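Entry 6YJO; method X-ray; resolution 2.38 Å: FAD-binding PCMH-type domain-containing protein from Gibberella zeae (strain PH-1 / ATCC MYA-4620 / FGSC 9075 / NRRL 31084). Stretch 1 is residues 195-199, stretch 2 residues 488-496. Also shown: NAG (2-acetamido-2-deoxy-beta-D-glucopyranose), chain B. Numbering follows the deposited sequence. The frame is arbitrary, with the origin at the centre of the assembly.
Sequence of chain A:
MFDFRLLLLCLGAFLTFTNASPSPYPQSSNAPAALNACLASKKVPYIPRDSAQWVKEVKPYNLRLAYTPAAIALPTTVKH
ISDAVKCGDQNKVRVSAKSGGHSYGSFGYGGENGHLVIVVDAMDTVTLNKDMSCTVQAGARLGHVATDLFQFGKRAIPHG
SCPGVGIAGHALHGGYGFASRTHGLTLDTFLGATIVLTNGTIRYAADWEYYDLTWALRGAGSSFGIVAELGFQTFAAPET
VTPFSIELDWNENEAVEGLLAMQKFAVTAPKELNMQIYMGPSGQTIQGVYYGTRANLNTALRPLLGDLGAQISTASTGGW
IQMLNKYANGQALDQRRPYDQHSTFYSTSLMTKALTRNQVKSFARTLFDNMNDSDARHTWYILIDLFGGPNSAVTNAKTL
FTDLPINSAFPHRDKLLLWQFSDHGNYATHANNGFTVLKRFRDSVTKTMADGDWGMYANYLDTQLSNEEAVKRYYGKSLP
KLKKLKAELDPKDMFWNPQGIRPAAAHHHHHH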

# COMPACT_ATOMS: atom_id res chain seq x y z
N ILE A 195 8.68 15.69 9.29
CA ILE A 195 8.12 15.99 7.98
C ILE A 195 8.49 17.42 7.59
O ILE A 195 8.54 18.31 8.45
N VAL A 196 8.76 17.62 6.31
CA VAL A 196 9.11 18.93 5.77
C VAL A 196 7.90 19.48 5.03
O VAL A 196 7.47 18.92 4.01
N LEU A 197 7.36 20.59 5.53
CA LEU A 197 6.22 21.22 4.87
C LEU A 197 6.68 22.01 3.65
O LEU A 197 7.88 22.25 3.44
N THR A 198 5.71 22.42 2.83
CA THR A 198 6.02 23.01 1.54
C THR A 198 6.94 24.22 1.65
O THR A 198 7.68 24.52 0.70
N ASN A 199 6.93 24.92 2.78
CA ASN A 199 7.78 26.09 2.95
C ASN A 199 9.16 25.75 3.49
O ASN A 199 9.93 26.66 3.82
N GLU A 488 -4.46 24.82 4.22
CA GLU A 488 -3.61 25.35 5.29
C GLU A 488 -2.14 25.22 4.93
O GLU A 488 -1.38 26.20 5.00
N LEU A 489 -1.72 24.02 4.54
CA LEU A 489 -0.31 23.64 4.53
C LEU A 489 0.33 23.72 3.15
O LEU A 489 1.47 24.16 3.04
N ASP A 490 -0.37 23.30 2.10
CA ASP A 490 0.15 23.34 0.73
C ASP A 490 -0.89 24.01 -0.16
O ASP A 490 -1.58 23.34 -0.94
N PRO A 491 -1.04 25.34 -0.06
CA PRO A 491 -2.13 26.01 -0.78
C PRO A 491 -1.84 26.15 -2.26
O PRO A 491 -2.76 26.05 -3.09
N LYS A 492 -0.58 26.36 -2.62
CA LYS A 492 -0.17 26.41 -4.01
C LYS A 492 -0.06 25.02 -4.63
O LYS A 492 0.25 24.91 -5.82
N ASP A 493 -0.31 23.97 -3.84
CA ASP A 493 -0.30 22.59 -4.31
C ASP A 493 1.06 22.23 -4.90
O ASP A 493 1.17 21.69 -6.01
N MET A 494 2.12 22.53 -4.14
CA MET A 494 3.46 22.12 -4.54
C MET A 494 3.58 20.60 -4.59
O MET A 494 4.05 20.03 -5.59
N PHE A 495 3.15 19.91 -3.54
CA PHE A 495 3.21 18.45 -3.48
C PHE A 495 2.02 17.91 -4.26
O PHE A 495 0.97 17.61 -3.70
N TRP A 496 2.21 17.79 -5.56
CA TRP A 496 1.13 17.48 -6.49
C TRP A 496 1.29 16.08 -7.04
O TRP A 496 2.41 15.61 -7.25

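The most unusual feature of this contact is a sugar that spans it. N199 carries a covalently attached NAG, with ND2 of N199 1.4 Å from C1 of the sugar, and the glycan reaches across to the second stretch although the CB of its own asparagine points away from that stretch. C6 of NAG lies 3.4 Å from CD2 of L489, and O6 of NAG donates a weak hydrogen bond to the backbone O of E488 at 3.5 Å. On the near side, C5 of NAG rests 3.7 Å from CD1 of L197, so the sugar touches a leucine from each stretch. N199 itself, with chi1 at 54° (p), buries no surface against the second stretch; its link to that stretch runs through the carbohydrate.

Direct packing is modest, with 288 Å² buried in total, and T198 accounts for 107 Å² of it, the largest share of any residue. Its CA is 5.9 Å from the CA of D490, its CB points toward the second stretch, and chi1 is 180° (t). In this rotamer OG1 of T198 lies 3.2 Å from SD of M494 and donates a weak hydrogen bond to OD1 of D490 at 3.4 Å. The length of that bond suggests a minor contribution beside the shorter bonds made by the same carboxylate.

D490 is the first residue to leave helical phi/psi after the helix, and its side chain organises the turn that follows. Its CB points sideways, but with chi1 at -165° (t) the end of the side chain comes nearer to the first stretch. OD1 of D490 accepts from N of M494 at 2.8 Å with an N-H...acceptor angle of 148°, while OD2 of D490 accepts from N of F495 at 2.7 Å and 153°. N of M494 is also 3.0 Å from OD2 of D490, but the poor angle excludes a second bond there. A weak backbone bond from N of D493 to O of D490, 3.2 Å long, closes the same turn. The carboxylate thus holds the backbone at M494 and F495, two residues whose CB atoms point toward the first stretch.

F495, chi1 -54° (m), supplies the aromatic part of the contact. CE2 of F495 is 3.3 Å from CA of T198 and 3.5 Å from its CB, both approaches being tight. C of L197 sits at the ring edge, 4.0 Å from CE2 of F495, and O of V196 is 4.0 Å from CZ of F495. M494 extends alongside, with chi1, chi2 and chi3 all t.

L197 and L489 share the m, t rotamer, and both direct CB sideways; their CA atoms are 7.0 Å apart. One water bridges the backbones here: it accepts from N of T198 at 2.7 Å and donates weakly to O of L489 at 3.0 Å, linking the stretches without a direct backbone hydrogen bond.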

# COMPACT_ATOMS: atom_id res chain seq x y z
CB ILE A 195 6.59 15.80 7.97
CG1 ILE A 195 6.01 16.13 6.59
CG2 ILE A 195 5.92 16.66 9.04
CD1 ILE A 195 4.55 15.75 6.44
CB VAL A 196 10.33 18.84 4.83
CG1 VAL A 196 10.71 20.21 4.30
CG2 VAL A 196 11.51 18.20 5.56
CB LEU A 197 5.48 22.12 5.85
CG LEU A 197 5.18 21.50 7.22
CD1 LEU A 197 4.34 22.45 8.06
CD2 LEU A 197 4.50 20.15 7.07
CB THR A 198 4.73 23.42 0.82
OG1 THR A 198 5.06 24.00 -0.45
CG2 THR A 198 3.93 24.41 1.65
CB ASN A 199 7.10 27.11 3.88
CG ASN A 199 6.68 26.52 5.21
OD1 ASN A 199 7.10 25.44 5.60
ND2 ASN A 199 5.82 27.26 5.92
CB GLU A 488 -3.88 24.60 6.59
CG GLU A 488 -4.75 25.31 7.60
CD GLU A 488 -4.46 24.84 9.02
OE1 GLU A 488 -3.42 25.27 9.59
OE2 GLU A 488 -5.24 24.03 9.57
CB LEU A 489 -0.17 22.21 5.08
CG LEU A 489 -0.77 22.03 6.48
CD1 LEU A 489 -0.67 20.59 6.95
CD2 LEU A 489 -0.10 22.97 7.47
CB ASP A 490 0.50 21.94 0.23
CG ASP A 490 1.36 21.95 -1.02
OD1 ASP A 490 1.93 23.02 -1.34
OD2 ASP A 490 1.46 20.89 -1.67
CB PRO A 491 -2.22 27.38 -0.09
CG PRO A 491 -0.99 27.48 0.84
CD PRO A 491 -0.11 26.31 0.54
CB LYS A 492 1.16 27.16 -4.14
CG LYS A 492 1.13 28.56 -3.54
CD LYS A 492 2.29 29.42 -4.03
CE LYS A 492 2.85 30.31 -2.92
NZ LYS A 492 3.93 31.21 -3.43
CB ASP A 493 -1.42 22.34 -5.31
CG ASP A 493 -1.78 20.87 -5.43
OD1 ASP A 493 -1.07 20.03 -4.82
OD2 ASP A 493 -2.77 20.56 -6.12
CB MET A 494 4.48 22.70 -3.56
CG MET A 494 5.77 21.92 -3.44
SD MET A 494 7.07 22.92 -2.71
CE MET A 494 8.16 21.64 -2.08
CB PHE A 495 3.22 17.97 -2.03
CG PHE A 495 4.29 18.60 -1.20
CD1 PHE A 495 5.63 18.41 -1.51
CD2 PHE A 495 3.97 19.40 -0.11
CE1 PHE A 495 6.62 18.99 -0.75
CE2 PHE A 495 4.96 19.98 0.65
CZ PHE A 495 6.28 19.77 0.33
CB TRP A 496 1.12 18.50 -7.64
CG TRP A 496 -0.06 18.36 -8.55
CD1 TRP A 496 -1.23 19.05 -8.48
CD2 TRP A 496 -0.17 17.49 -9.68
NE1 TRP A 496 -2.07 18.66 -9.50
CE2 TRP A 496 -1.44 17.70 -10.25
CE3 TRP A 496 0.69 16.55 -10.27
CZ2 TRP A 496 -1.88 17.01 -11.37
CZ3 TRP A 496 0.25 15.86 -11.39
CH2 TRP A 496 -1.02 16.09 -11.93
C1 NAG B . 5.31 26.85 7.20
C2 NAG B . 5.52 27.96 8.23
C3 NAG B . 4.92 27.56 9.58
C4 NAG B . 3.48 27.08 9.44
C5 NAG B . 3.38 26.03 8.34
C6 NAG B . 1.95 25.63 8.05
C7 NAG B . 7.41 29.52 8.36
C8 NAG B . 8.90 29.66 8.51
N2 NAG B . 6.93 28.27 8.37
O3 NAG B . 4.97 28.68 10.46
O4 NAG B . 3.08 26.45 10.65
O5 NAG B . 3.93 26.54 7.12
O6 NAG B . 1.33 26.56 7.17
O7 NAG B . 6.68 30.50 8.23
O HOH W 1 3.14 21.63 3.28